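Local coordinates for protein lovastatin nonaketide synthase mokA (PDB 6AD3) that builds the nonaketide precursor of monacolin K (lovastatin) as an iterative type I polyketide synthase, of which this chain is the condensation domain, at residues A[292-297]-A[487-492]; A[297-302]-A[420-425]. The protein carries 1 engineered substitution. One frame throughout, in Å; residues are numbered along the deposited sequence.

Overall arrangement
Contacts 1 and 2 lie about 9 Å apart, centre to centre, about 22 and 18 Å from the chain's centre and on the same side of it. They share Asn297. Along the chain the order is 292-297, 297-302, 420-425 and 487-492, so contact 2 forms between residues that contact 1 encloses. Both lie in loops at the ends of strands 301-307 and 481-487, antiparallel neighbours in the mixed six-stranded sheet, of which 301-307 is an outermost strand. Between the contacts Ser488 N probably bonds to Lys300 O. Together they fasten the approach to strand 301-307 to two later loops, on one lobe of the condensation domain.

Contact 1 (A[292-297]-A[487-492]); sequences HARQPN and QSSVYE
The guanidinium of Arg294 carries CG2 of Val490 over one face, 3.4 Å above the plane and displaced toward its rim; NH1 and CZ are the atoms of Arg294 nearest that methyl. The bend in the arginine chain (chi3 59°) turns the flat group across the valine, while Arg294 NE bonds to Ala427 O and NH2 forms a salt bridge with Asp467, which fixes its rotation. The other methyl of Val490, CG1, lies over one face of the Tyr491 ring. At the outer end the imidazole of His292 has Val490 O at its edge, 4.2 Å from NE2. The carboxylate of Glu492 stands 89° to that ring, with OE1 4.1 Å from His292 NE2, too far for a bond; the poor order of His292 makes the exact spacing uncertain.

Between these groups the backbones join directly. Gln295 N donates to Ser489 O at 3.0 Å, a nearly straight bond (167°). The same oxygen receives a CA-H contact from Arg294 CA at 3.4 Å, and Ser489 CA returns one to Gln295 O at 3.3 Å. Ser489 CB also presses on Gln295 O, at 3.1 Å. Farther along, Asn297 CB rests 3.4 Å from Ser488 OG, which is hydrogen-bonded to Lys300 O.

Gln487 O accepts from both Val490 N and Tyr491 N, closing a tight turn. The arrangement is a loop packed on the tight turn that follows strand 481-487, the neighbour of outermost strand 301-307, where the condensation-domain chain leaves its six-stranded sheet for helix 495-512.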
ATOM      1  N   HIS A 292       1.213  18.604  22.041  1.00 46.01           N
ATOM      2  CA  HIS A 292       2.084  19.570  21.370  1.00 50.26           C
ATOM      3  C   HIS A 292       1.764  19.632  19.898  1.00 42.78           C
ATOM      4  O   HIS A 292       1.124  18.718  19.347  1.00 36.27           O
ATOM      5  CB  HIS A 292       3.550  19.220  21.566  1.00 56.91           C
ATOM      6  CG  HIS A 292       3.807  17.755  21.641  1.00 68.01           C
ATOM      7  ND1 HIS A 292       4.251  17.138  22.791  1.00 79.07           N
ATOM      8  CD2 HIS A 292       3.582  16.767  20.742  1.00 74.64           C
ATOM      9  CE1 HIS A 292       4.344  15.838  22.578  1.00 94.85           C
ATOM     10  NE2 HIS A 292       3.934  15.585  21.346  1.00 96.72           N
ATOM     11  N   ALA A 293       2.238  20.699  19.259  1.00 33.44           N
ATOM     12  CA  ALA A 293       1.928  20.963  17.879  1.00 32.69           C
ATOM     13  C   ALA A 293       2.480  19.800  17.075  1.00 29.46           C
ATOM     14  O   ALA A 293       3.495  19.226  17.440  1.00 30.41           O
ATOM     15  CB  ALA A 293       2.573  22.268  17.440  1.00 36.27           C
ATOM     16  N   ARG A 294       1.810  19.475  15.981  1.00 29.77           N
ATOM     17  CA  ARG A 294       2.335  18.565  14.997  1.00 29.16           C
ATOM     18  C   ARG A 294       3.594  19.154  14.360  1.00 28.92           C
ATOM     19  O   ARG A 294       3.589  20.301  13.946  1.00 30.40           O
ATOM     20  CB  ARG A 294       1.256  18.290  13.920  1.00 31.46           C
ATOM     21  CG  ARG A 294      -0.056  17.754  14.501  1.00 34.51           C
ATOM     22  CD  ARG A 294      -1.142  17.595  13.429  1.00 36.47           C
ATOM     23  NE  ARG A 294      -0.739  16.682  12.373  1.00 27.01           N
ATOM     24  CZ  ARG A 294      -1.144  15.427  12.273  1.00 24.86           C
ATOM     25  NH1 ARG A 294      -1.949  14.913  13.160  1.00 25.35           N
ATOM     26  NH2 ARG A 294      -0.687  14.667  11.311  1.00 23.70           N
ATOM     27  N   GLN A 295       4.696  18.414  14.422  1.00 27.84           N
ATOM     28  CA  GLN A 295       6.004  18.927  14.023  1.00 31.11           C
ATOM     29  C   GLN A 295       6.354  18.482  12.590  1.00 30.35           C
ATOM     30  O   GLN A 295       6.646  17.317  12.396  1.00 28.58           O
ATOM     31  CB  GLN A 295       7.073  18.381  14.999  1.00 34.47           C
ATOM     32  CG  GLN A 295       8.121  19.381  15.423  1.00 51.34           C
ATOM     33  CD  GLN A 295       7.526  20.600  16.090  1.00 55.89           C
ATOM     34  OE1 GLN A 295       6.606  20.495  16.907  1.00 62.64           O
ATOM     35  NE2 GLN A 295       8.000  21.773  15.695  1.00 62.72           N
ATOM     36  N   PRO A 296       6.446  19.436  11.624  1.00 26.72           N
ATOM     37  CA  PRO A 296       6.684  19.085  10.217  1.00 29.45           C
ATOM     38  C   PRO A 296       7.901  18.190  10.053  1.00 28.72           C
ATOM     39  O   PRO A 296       8.927  18.407  10.691  1.00 27.97           O
ATOM     40  CB  PRO A 296       6.872  20.441   9.545  1.00 33.95           C
ATOM     41  CG  PRO A 296       6.043  21.368  10.380  1.00 31.61           C
ATOM     42  CD  PRO A 296       6.240  20.885  11.786  1.00 31.22           C
ATOM     43  N   ASN A 297       7.690  17.049   9.417  1.00 24.85           N
ATOM     44  CA  ASN A 297       8.719  16.022   9.308  1.00 25.17           C
ATOM     45  C   ASN A 297       8.695  15.288   7.951  1.00 20.81           C
ATOM     46  O   ASN A 297       9.205  14.193   7.857  1.00 18.90           O
ATOM     47  CB  ASN A 297       8.528  14.966  10.418  1.00 31.72           C
ATOM     48  CG  ASN A 297       9.435  15.185  11.621  1.00 53.60           C
ATOM     49  OD1 ASN A 297       9.112  15.958  12.535  1.00 58.93           O
ATOM     50  ND2 ASN A 297      10.520  14.417  11.684  1.00 53.29           N
ATOM     51  N   GLN A 487       3.006   8.664  12.466  1.00 14.79           N
ATOM     52  CA  GLN A 487       3.689   9.876  12.037  1.00 15.46           C
ATOM     53  C   GLN A 487       4.609  10.371  13.169  1.00 16.66           C
ATOM     54  O   GLN A 487       4.143  10.581  14.298  1.00 16.24           O
ATOM     55  CB  GLN A 487       2.676  10.981  11.709  1.00 17.27           C
ATOM     56  CG  GLN A 487       1.865  10.760  10.461  1.00 15.65           C
ATOM     57  CD  GLN A 487       2.686  10.847   9.175  1.00 16.56           C
ATOM     58  OE1 GLN A 487       2.508  10.025   8.245  1.00 19.14           O
ATOM     59  NE2 GLN A 487       3.569  11.836   9.103  1.00 15.20           N
ATOM     60  N   SER A 488       5.876  10.617  12.847  1.00 17.21           N
ATOM     61  CA  SER A 488       6.850  11.178  13.819  1.00 17.86           C
ATOM     62  C   SER A 488       6.446  12.611  14.194  1.00 19.64           C
ATOM     63  O   SER A 488       6.806  13.102  15.257  1.00 21.20           O
ATOM     64  CB  SER A 488       8.265  11.145  13.217  1.00 19.88           C
ATOM     65  OG  SER A 488       8.352  12.036  12.121  1.00 20.37           O
ATOM     66  N   SER A 489       5.610  13.237  13.381  1.00 19.13           N
ATOM     67  CA  SER A 489       5.148  14.604  13.664  1.00 20.50           C
ATOM     68  C   SER A 489       4.254  14.656  14.878  1.00 21.50           C
ATOM     69  O   SER A 489       4.075  15.706  15.479  1.00 21.03           O
ATOM     70  CB  SER A 489       4.420  15.179  12.439  1.00 22.14           C
ATOM     71  OG  SER A 489       3.268  14.423  12.125  1.00 19.97           O
ATOM     72  N   VAL A 490       3.701  13.513  15.247  1.00 18.60           N
ATOM     73  CA  VAL A 490       2.723  13.430  16.320  1.00 21.05           C
ATOM     74  C   VAL A 490       3.208  12.495  17.425  1.00 22.70           C
ATOM     75  O   VAL A 490       2.797  12.652  18.574  1.00 22.41           O
ATOM     76  CB  VAL A 490       1.375  12.868  15.795  1.00 21.71           C
ATOM     77  CG1 VAL A 490       0.360  12.770  16.922  1.00 26.66           C
ATOM     78  CG2 VAL A 490       0.838  13.751  14.689  1.00 25.29           C
ATOM     79  N   TYR A 491       3.886  11.405  17.020  1.00 19.61           N
ATOM     80  CA  TYR A 491       4.154  10.266  17.908  1.00 19.47           C
ATOM     81  C   TYR A 491       5.620  10.033  18.117  1.00 20.50           C
ATOM     82  O   TYR A 491       6.467  10.486  17.323  1.00 22.07           O
ATOM     83  CB  TYR A 491       3.490   8.967  17.373  1.00 19.18           C
ATOM     84  CG  TYR A 491       1.981   9.046  17.360  1.00 17.11           C
ATOM     85  CD1 TYR A 491       1.275   9.019  18.540  1.00 18.38           C
ATOM     86  CD2 TYR A 491       1.289   9.333  16.202  1.00 18.88           C
ATOM     87  CE1 TYR A 491      -0.085   9.105  18.562  1.00 21.78           C
ATOM     88  CE2 TYR A 491      -0.091   9.432  16.207  1.00 19.47           C
ATOM     89  CZ  TYR A 491      -0.765   9.371  17.406  1.00 21.82           C
ATOM     90  OH  TYR A 491      -2.132   9.481  17.447  1.00 22.58           O
ATOM     91  N   GLU A 492       5.927   9.323  19.202  1.00 22.84           N
ATOM     92  CA  GLU A 492       7.304   9.045  19.588  1.00 26.12           C
ATOM     93  C   GLU A 492       7.771   7.694  19.061  1.00 24.85           C
ATOM     94  O   GLU A 492       6.964   6.807  18.768  1.00 19.26           O
ATOM     95  CB  GLU A 492       7.441   9.045  21.136  1.00 31.15           C
ATOM     96  CG  GLU A 492       6.953  10.309  21.808  1.00 36.54           C
ATOM     97  CD  GLU A 492       7.364  11.552  21.045  1.00 44.51           C
ATOM     98  OE1 GLU A 492       6.487  12.387  20.725  1.00 60.22           O
ATOM     99  OE2 GLU A 492       8.536  11.625  20.638  1.00 41.87           O
TER

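Contact 2 (A[297-302]-A[420-425]); sequences NSWKQH and PGATAE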
ATOM      1  N   ASN A 297       7.690  17.049   9.417  1.00 24.85           N
ATOM      2  CA  ASN A 297       8.719  16.022   9.308  1.00 25.17           C
ATOM      3  C   ASN A 297       8.695  15.288   7.951  1.00 20.81           C
ATOM      4  O   ASN A 297       9.205  14.193   7.857  1.00 18.90           O
ATOM      5  CB  ASN A 297       8.528  14.966  10.418  1.00 31.72           C
ATOM      6  CG  ASN A 297       9.435  15.185  11.621  1.00 53.60           C
ATOM      7  OD1 ASN A 297       9.112  15.958  12.535  1.00 58.93           O
ATOM      8  ND2 ASN A 297      10.520  14.417  11.684  1.00 53.29           N
ATOM      9  N   SER A 298       8.144  15.912   6.909  1.00 21.24           N
ATOM     10  CA  SER A 298       8.064  15.279   5.589  1.00 20.42           C
ATOM     11  C   SER A 298       7.501  13.844   5.707  1.00 17.57           C
ATOM     12  O   SER A 298       7.857  12.975   4.923  1.00 17.98           O
ATOM     13  CB  SER A 298       9.420  15.300   4.891  1.00 23.70           C
ATOM     14  OG  SER A 298       9.774  16.649   4.616  1.00 23.22           O
ATOM     15  N   TRP A 299       6.491  13.702   6.569  1.00 18.10           N
ATOM     16  CA  TRP A 299       5.719  12.456   6.719  1.00 17.08           C
ATOM     17  C   TRP A 299       6.622  11.298   7.108  1.00 16.74           C
ATOM     18  O   TRP A 299       6.219  10.133   6.994  1.00 16.78           O
ATOM     19  CB  TRP A 299       4.996  12.109   5.424  1.00 15.57           C
ATOM     20  CG  TRP A 299       3.978  13.055   5.007  1.00 15.62           C
ATOM     21  CD1 TRP A 299       3.438  14.079   5.737  1.00 22.56           C
ATOM     22  CD2 TRP A 299       3.322  13.070   3.751  1.00 15.61           C
ATOM     23  NE1 TRP A 299       2.585  14.813   4.952  1.00 18.09           N
ATOM     24  CE2 TRP A 299       2.516  14.208   3.714  1.00 18.35           C
ATOM     25  CE3 TRP A 299       3.381  12.237   2.615  1.00 15.46           C
ATOM     26  CZ2 TRP A 299       1.730  14.518   2.617  1.00 18.64           C
ATOM     27  CZ3 TRP A 299       2.624  12.550   1.529  1.00 16.18           C
ATOM     28  CH2 TRP A 299       1.820  13.698   1.523  1.00 15.93           C
ATOM     29  N   LYS A 300       7.706  11.593   7.820  1.00 15.26           N
ATOM     30  CA  LYS A 300       8.511  10.531   8.377  1.00 17.88           C
ATOM     31  C   LYS A 300       7.711   9.719   9.382  1.00 15.73           C
ATOM     32  O   LYS A 300       6.927  10.291  10.152  1.00 16.71           O
ATOM     33  CB  LYS A 300       9.770  11.097   9.066  1.00 19.50           C
ATOM     34  CG  LYS A 300      10.631  10.002   9.672  1.00 25.15           C
ATOM     35  CD  LYS A 300      11.944  10.544  10.186  1.00 37.64           C
ATOM     36  CE  LYS A 300      11.773  11.237  11.527  1.00 47.65           C
ATOM     37  NZ  LYS A 300      12.534  10.559  12.618  1.00 61.51           N
ATOM     38  N   GLN A 301       7.851   8.388   9.328  1.00 14.72           N
ATOM     39  CA  GLN A 301       7.092   7.477  10.191  1.00 16.47           C
ATOM     40  C   GLN A 301       7.995   6.633  11.068  1.00 18.86           C
ATOM     41  O   GLN A 301       9.139   6.313  10.688  1.00 18.48           O
ATOM     42  CB  GLN A 301       6.164   6.539   9.368  1.00 14.99           C
ATOM     43  CG  GLN A 301       5.057   7.286   8.626  1.00 14.99           C
ATOM     44  CD  GLN A 301       4.414   6.486   7.489  1.00 14.37           C
ATOM     45  OE1 GLN A 301       3.191   6.140   7.539  1.00 17.40           O
ATOM     46  NE2 GLN A 301       5.233   6.057   6.561  1.00 13.40           N
ATOM     47  N   HIS A 302       7.567   6.445  12.310  1.00 17.05           N
ATOM     48  CA  HIS A 302       8.148   5.416  13.175  1.00 18.28           C
ATOM     49  C   HIS A 302       7.348   4.141  12.997  1.00 17.05           C
ATOM     50  O   HIS A 302       6.148   4.205  12.788  1.00 16.34           O
ATOM     51  CB  HIS A 302       8.090   5.833  14.631  1.00 19.06           C
ATOM     52  CG  HIS A 302       8.720   7.164  14.913  1.00 18.09           C
ATOM     53  ND1 HIS A 302      10.026   7.447  14.583  1.00 20.76           N
ATOM     54  CD2 HIS A 302       8.275   8.217  15.633  1.00 23.24           C
ATOM     55  CE1 HIS A 302      10.342   8.643  15.039  1.00 20.75           C
ATOM     56  NE2 HIS A 302       9.290   9.140  15.670  1.00 22.14           N
ATOM     57  N   PRO A 420      -2.187  17.234   0.187  1.00 24.49           N
ATOM     58  CA  PRO A 420      -1.301  17.446   1.328  1.00 22.37           C
ATOM     59  C   PRO A 420       0.171  17.456   0.922  1.00 23.80           C
ATOM     60  O   PRO A 420       0.566  16.761  -0.043  1.00 22.13           O
ATOM     61  CB  PRO A 420      -1.592  16.248   2.230  1.00 23.54           C
ATOM     62  CG  PRO A 420      -2.011  15.159   1.277  1.00 22.32           C
ATOM     63  CD  PRO A 420      -2.715  15.861   0.129  1.00 23.84           C
ATOM     64  N   GLY A 421       0.984  18.195   1.675  1.00 20.81           N
ATOM     65  CA  GLY A 421       2.396  18.385   1.325  1.00 22.37           C
ATOM     66  C   GLY A 421       3.321  17.768   2.323  1.00 25.82           C
ATOM     67  O   GLY A 421       3.144  17.953   3.549  1.00 29.02           O
ATOM     68  N   ALA A 422       4.245  16.935   1.829  1.00 23.11           N
ATOM     69  CA  ALA A 422       5.248  16.348   2.688  1.00 24.72           C
ATOM     70  C   ALA A 422       6.458  17.274   2.740  1.00 26.20           C
ATOM     71  O   ALA A 422       7.330  17.221   1.873  1.00 23.34           O
ATOM     72  CB  ALA A 422       5.649  14.973   2.182  1.00 22.68           C
ATOM     73  N   THR A 423       6.472  18.173   3.708  1.00 25.50           N
ATOM     74  CA  THR A 423       7.514  19.210   3.751  1.00 27.21           C
ATOM     75  C   THR A 423       8.111  19.371   5.174  1.00 31.71           C
ATOM     76  O   THR A 423       7.666  18.723   6.161  1.00 31.80           O
ATOM     77  CB  THR A 423       6.952  20.575   3.303  1.00 26.63           C
ATOM     78  OG1 THR A 423       6.023  21.038   4.280  1.00 27.52           O
ATOM     79  CG2 THR A 423       6.249  20.477   1.959  1.00 27.32           C
ATOM     80  N   ALA A 424       9.055  20.294   5.294  1.00 30.99           N
ATOM     81  CA  ALA A 424       9.574  20.683   6.598  1.00 35.63           C
ATOM     82  C   ALA A 424       8.834  21.890   7.220  1.00 39.10           C
ATOM     83  O   ALA A 424       9.212  22.336   8.311  1.00 40.84           O
ATOM     84  CB  ALA A 424      11.071  20.978   6.494  1.00 40.12           C
ATOM     85  N   GLU A 425       7.827  22.439   6.530  1.00 37.98           N
ATOM     86  CA  GLU A 425       7.088  23.617   7.046  1.00 41.99           C
ATOM     87  C   GLU A 425       5.611  23.374   7.415  1.00 42.70           C
ATOM     88  O   GLU A 425       4.998  24.200   8.084  1.00 37.45           O
ATOM     89  CB  GLU A 425       7.174  24.807   6.068  1.00 57.66           C
ATOM     90  CG  GLU A 425       7.285  24.432   4.597  1.00 65.19           C
ATOM     91  CD  GLU A 425       8.727  24.290   4.148  1.00 71.52           C
ATOM     92  OE1 GLU A 425       9.003  23.415   3.296  1.00 68.88           O
ATOM     93  OE2 GLU A 425       9.591  25.025   4.687  1.00 68.48           O
TER
HETATM   94  O   HOH W   1       1.024  17.083   5.674  1.00 27.11           O
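Trp299 sets CG anti to its own carbonyl carbon (chi1 -64°), and a small chi2 of -12° turns the indole so that one face meets Ala422. Ser298 has the same kind of first torsion, which brings OG alongside the Thr423 carbonyl, 3.2 Å from Thr423 C. Both residues have positive phi, forming the type I' beta turn from Asn297 to Lys300.

Ala422 CB sits over the middle of the six-membered ring of Trp299, 16° off the normal and 3.4 Å from Trp299 CD2, a CH-pi contact. Pro420 extends the apolar patch, its CB 3.8 Å from Trp299 CZ2. At the indole edge, in the ring plane, a water accepts from Trp299 NE1 at 2.8 Å and donates to Gly421 O at 3.1 Å. Ser298 N donates to Thr423 O at 2.9 Å from above the carbonyl plane. An ST turn shapes the next residues: Thr423 OG1 accepts from Glu425 N, and also from Thr426 N.

Leu88 of helix 80-91 touches both Trp299 and Pro420, while Gln487 at the end of strand 481-487 also packs on the tryptophan. The turn leads into outermost strand 301-307, and the loop between helix 408-414 and strand 435-440 lies against the turn itself.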